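Long-range contact in peptide ABC transporter, peptide-binding protein (Enterococcus faecalis, PDB 3O6P), which probably serves as the solute-binding component of a peptide ABC transporter, this chain being one piece of the longer protein: residues 31-36 with 223-228. Numbering follows the deposited sequence.
Sequences YSIDRK and VPLFQK
R35 reaches strand 223-228 side-on and grips a single backbone oxygen, P224 O, with two nitrogens: R35 NE lies 2.9 Å from P224 O, and R35 NH2 lies 3.0 Å from the same atom. The oxygen sits almost in the guanidinium plane, and both bonds bend at the hydrogen (154° from NE, 142° from NH2), as a fork closing on one acceptor requires. A bend at chi2 (-59°) lays the arginine chain back alongside the strand, toward V223, with R35 CD 3.4 Å from L225 O, a buried carbonyl without a hydrogen-bond partner in the model. V223 CG1 approaches R35 NH2 obliquely, 3.4 Å away. Beside this polar grip runs an apolar one, in which I33 CD1 meets L225 CD2 at 4.1 Å and V223 CG1 at 4.3 Å.

The second shell limits how the guanidinium can turn: S30 OG accepts from R35 NH2, while R35 NH1 makes a weak hydrogen bond back to I33 O, two residues earlier in the loop. D34 caps helix 35-43 through OD1 to A37 N, fixing the start of the helix from which R35 extends. The contact thus ties the junction between helices 23-31 and 35-43 to strand 223-228, outermost within this chain in the mixed sheet, where L225 and F226 form a classic beta bulge opposite Q7 of strand 5-11, while V118 and T114 of helix 109-125 pack against I33 and L225.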
loop_
_atom_site.group_PDB
_atom_site.type_symbol
_atom_site.label_atom_id
_atom_site.label_comp_id
_atom_site.label_asym_id
_atom_site.label_seq_id
_atom_site.Cartn_x
_atom_site.Cartn_y
_atom_site.Cartn_z
ATOM N N TYR A 31 -9.757 -0.728 5.010
ATOM C CA TYR A 31 -11.058 -0.152 5.336
ATOM C C TYR A 31 -11.124 0.444 6.731
ATOM O O TYR A 31 -12.000 1.281 7.015
ATOM C CB TYR A 31 -12.129 -1.255 5.273
ATOM C CG TYR A 31 -12.676 -1.595 3.915
ATOM C CD1 TYR A 31 -13.218 -0.611 3.092
ATOM C CD2 TYR A 31 -12.766 -2.939 3.508
ATOM C CE1 TYR A 31 -13.786 -0.956 1.845
ATOM C CE2 TYR A 31 -13.341 -3.301 2.278
ATOM C CZ TYR A 31 -13.833 -2.308 1.446
ATOM O OH TYR A 31 -14.392 -2.677 0.243
ATOM N N SER A 32 -10.227 0.018 7.608
ATOM C CA SER A 32 -10.314 0.444 8.999
ATOM C C SER A 32 -9.601 1.768 9.286
ATOM O O SER A 32 -9.648 2.238 10.427
ATOM C CB SER A 32 -9.727 -0.630 9.915
ATOM O OG SER A 32 -8.322 -0.577 9.845
ATOM N N ILE A 33 -8.926 2.349 8.287
ATOM C CA ILE A 33 -8.104 3.545 8.535
ATOM C C ILE A 33 -8.724 4.777 7.885
ATOM O O ILE A 33 -8.853 4.851 6.659
ATOM C CB ILE A 33 -6.654 3.328 8.024
ATOM C CG1 ILE A 33 -6.018 2.042 8.607
ATOM C CG2 ILE A 33 -5.781 4.592 8.249
ATOM C CD1 ILE A 33 -4.794 1.593 7.797
ATOM N N ASP A 34 -9.116 5.727 8.715
ATOM C CA ASP A 34 -9.715 6.984 8.247
ATOM C C ASP A 34 -8.584 7.880 7.769
ATOM O O ASP A 34 -7.989 8.602 8.561
ATOM C CB ASP A 34 -10.501 7.614 9.402
ATOM C CG ASP A 34 -11.284 8.854 9.010
ATOM O OD1 ASP A 34 -11.096 9.390 7.886
ATOM O OD2 ASP A 34 -12.099 9.313 9.868
ATOM N N ARG A 35 -8.292 7.820 6.470
ATOM C CA ARG A 35 -7.185 8.587 5.878
ATOM C C ARG A 35 -7.419 10.101 5.990
ATOM O O ARG A 35 -6.452 10.875 6.124
ATOM C CB ARG A 35 -7.033 8.282 4.372
ATOM C CG ARG A 35 -6.972 6.811 3.889
ATOM C CD ARG A 35 -5.853 6.090 4.499
ATOM N NE ARG A 35 -5.491 4.819 3.827
ATOM C CZ ARG A 35 -6.265 3.727 3.728
ATOM N NH1 ARG A 35 -7.522 3.699 4.189
ATOM N NH2 ARG A 35 -5.778 2.627 3.173
ATOM N N LYS A 36 -8.680 10.525 5.893
ATOM C CA LYS A 36 -9.008 11.948 6.032
ATOM C C LYS A 36 -8.605 12.448 7.437
ATOM O O LYS A 36 -7.931 13.468 7.584
ATOM C CB LYS A 36 -10.505 12.183 5.767
ATOM C CG LYS A 36 -10.892 13.660 5.708
ATOM C CD LYS A 36 -12.397 13.836 5.459
ATOM C CE LYS A 36 -12.761 15.312 5.259
ATOM N NZ LYS A 36 -12.215 15.896 3.982
ATOM N N VAL A 223 -0.883 -1.098 1.325
ATOM C CA VAL A 223 -1.941 -0.246 1.905
ATOM C C VAL A 223 -1.447 1.213 1.908
ATOM O O VAL A 223 -0.734 1.619 2.837
ATOM C CB VAL A 223 -2.361 -0.709 3.339
ATOM C CG1 VAL A 223 -3.466 0.227 3.904
ATOM C CG2 VAL A 223 -2.860 -2.160 3.323
ATOM N N PRO A 224 -1.774 1.993 0.856
ATOM C CA PRO A 224 -1.350 3.420 0.861
ATOM C C PRO A 224 -2.009 4.181 1.996
ATOM O O PRO A 224 -3.178 3.940 2.298
ATOM C CB PRO A 224 -1.829 3.937 -0.512
ATOM C CG PRO A 224 -1.934 2.675 -1.372
ATOM C CD PRO A 224 -2.497 1.647 -0.389
ATOM N N LEU A 225 -1.229 5.046 2.643
ATOM C CA LEU A 225 -1.711 5.812 3.790
ATOM C C LEU A 225 -1.984 7.275 3.434
ATOM O O LEU A 225 -3.014 7.829 3.835
ATOM C CB LEU A 225 -0.715 5.709 4.951
ATOM C CG LEU A 225 -0.478 4.292 5.480
ATOM C CD1 LEU A 225 0.594 4.386 6.568
ATOM C CD2 LEU A 225 -1.800 3.718 6.043
ATOM N N PHE A 226 -1.067 7.904 2.693
ATOM C CA PHE A 226 -1.266 9.281 2.269
ATOM C C PHE A 226 -0.286 9.630 1.165
ATOM O O PHE A 226 0.671 8.888 0.914
ATOM C CB PHE A 226 -1.131 10.276 3.454
ATOM C CG PHE A 226 0.217 10.240 4.165
ATOM C CD1 PHE A 226 1.289 11.003 3.685
ATOM C CD2 PHE A 226 0.401 9.492 5.337
ATOM C CE1 PHE A 226 2.560 11.010 4.341
ATOM C CE2 PHE A 226 1.651 9.483 6.010
ATOM C CZ PHE A 226 2.740 10.250 5.503
ATOM N N GLN A 227 -0.542 10.755 0.501
ATOM C CA GLN A 227 0.385 11.323 -0.489
ATOM C C GLN A 227 0.910 12.666 0.037
ATOM O O GLN A 227 0.196 13.402 0.715
ATOM C CB GLN A 227 -0.347 11.509 -1.823
ATOM C CG GLN A 227 0.426 12.342 -2.856
ATOM C CD GLN A 227 -0.369 12.568 -4.122
ATOM O OE1 GLN A 227 -1.254 11.767 -4.484
ATOM N NE2 GLN A 227 -0.064 13.665 -4.811
ATOM N N LYS A 228 2.165 12.974 -0.258
ATOM C CA LYS A 228 2.717 14.272 0.123
ATOM C C LYS A 228 3.503 14.711 -1.094
ATOM O O LYS A 228 4.503 14.080 -1.448
ATOM C CB LYS A 228 3.587 14.138 1.384
ATOM C CG LYS A 228 3.919 15.484 2.081
ATOM C CD LYS A 228 4.421 15.252 3.509
ATOM C CE LYS A 228 4.608 16.550 4.300
ATOM N NZ LYS A 228 5.358 17.539 3.521
#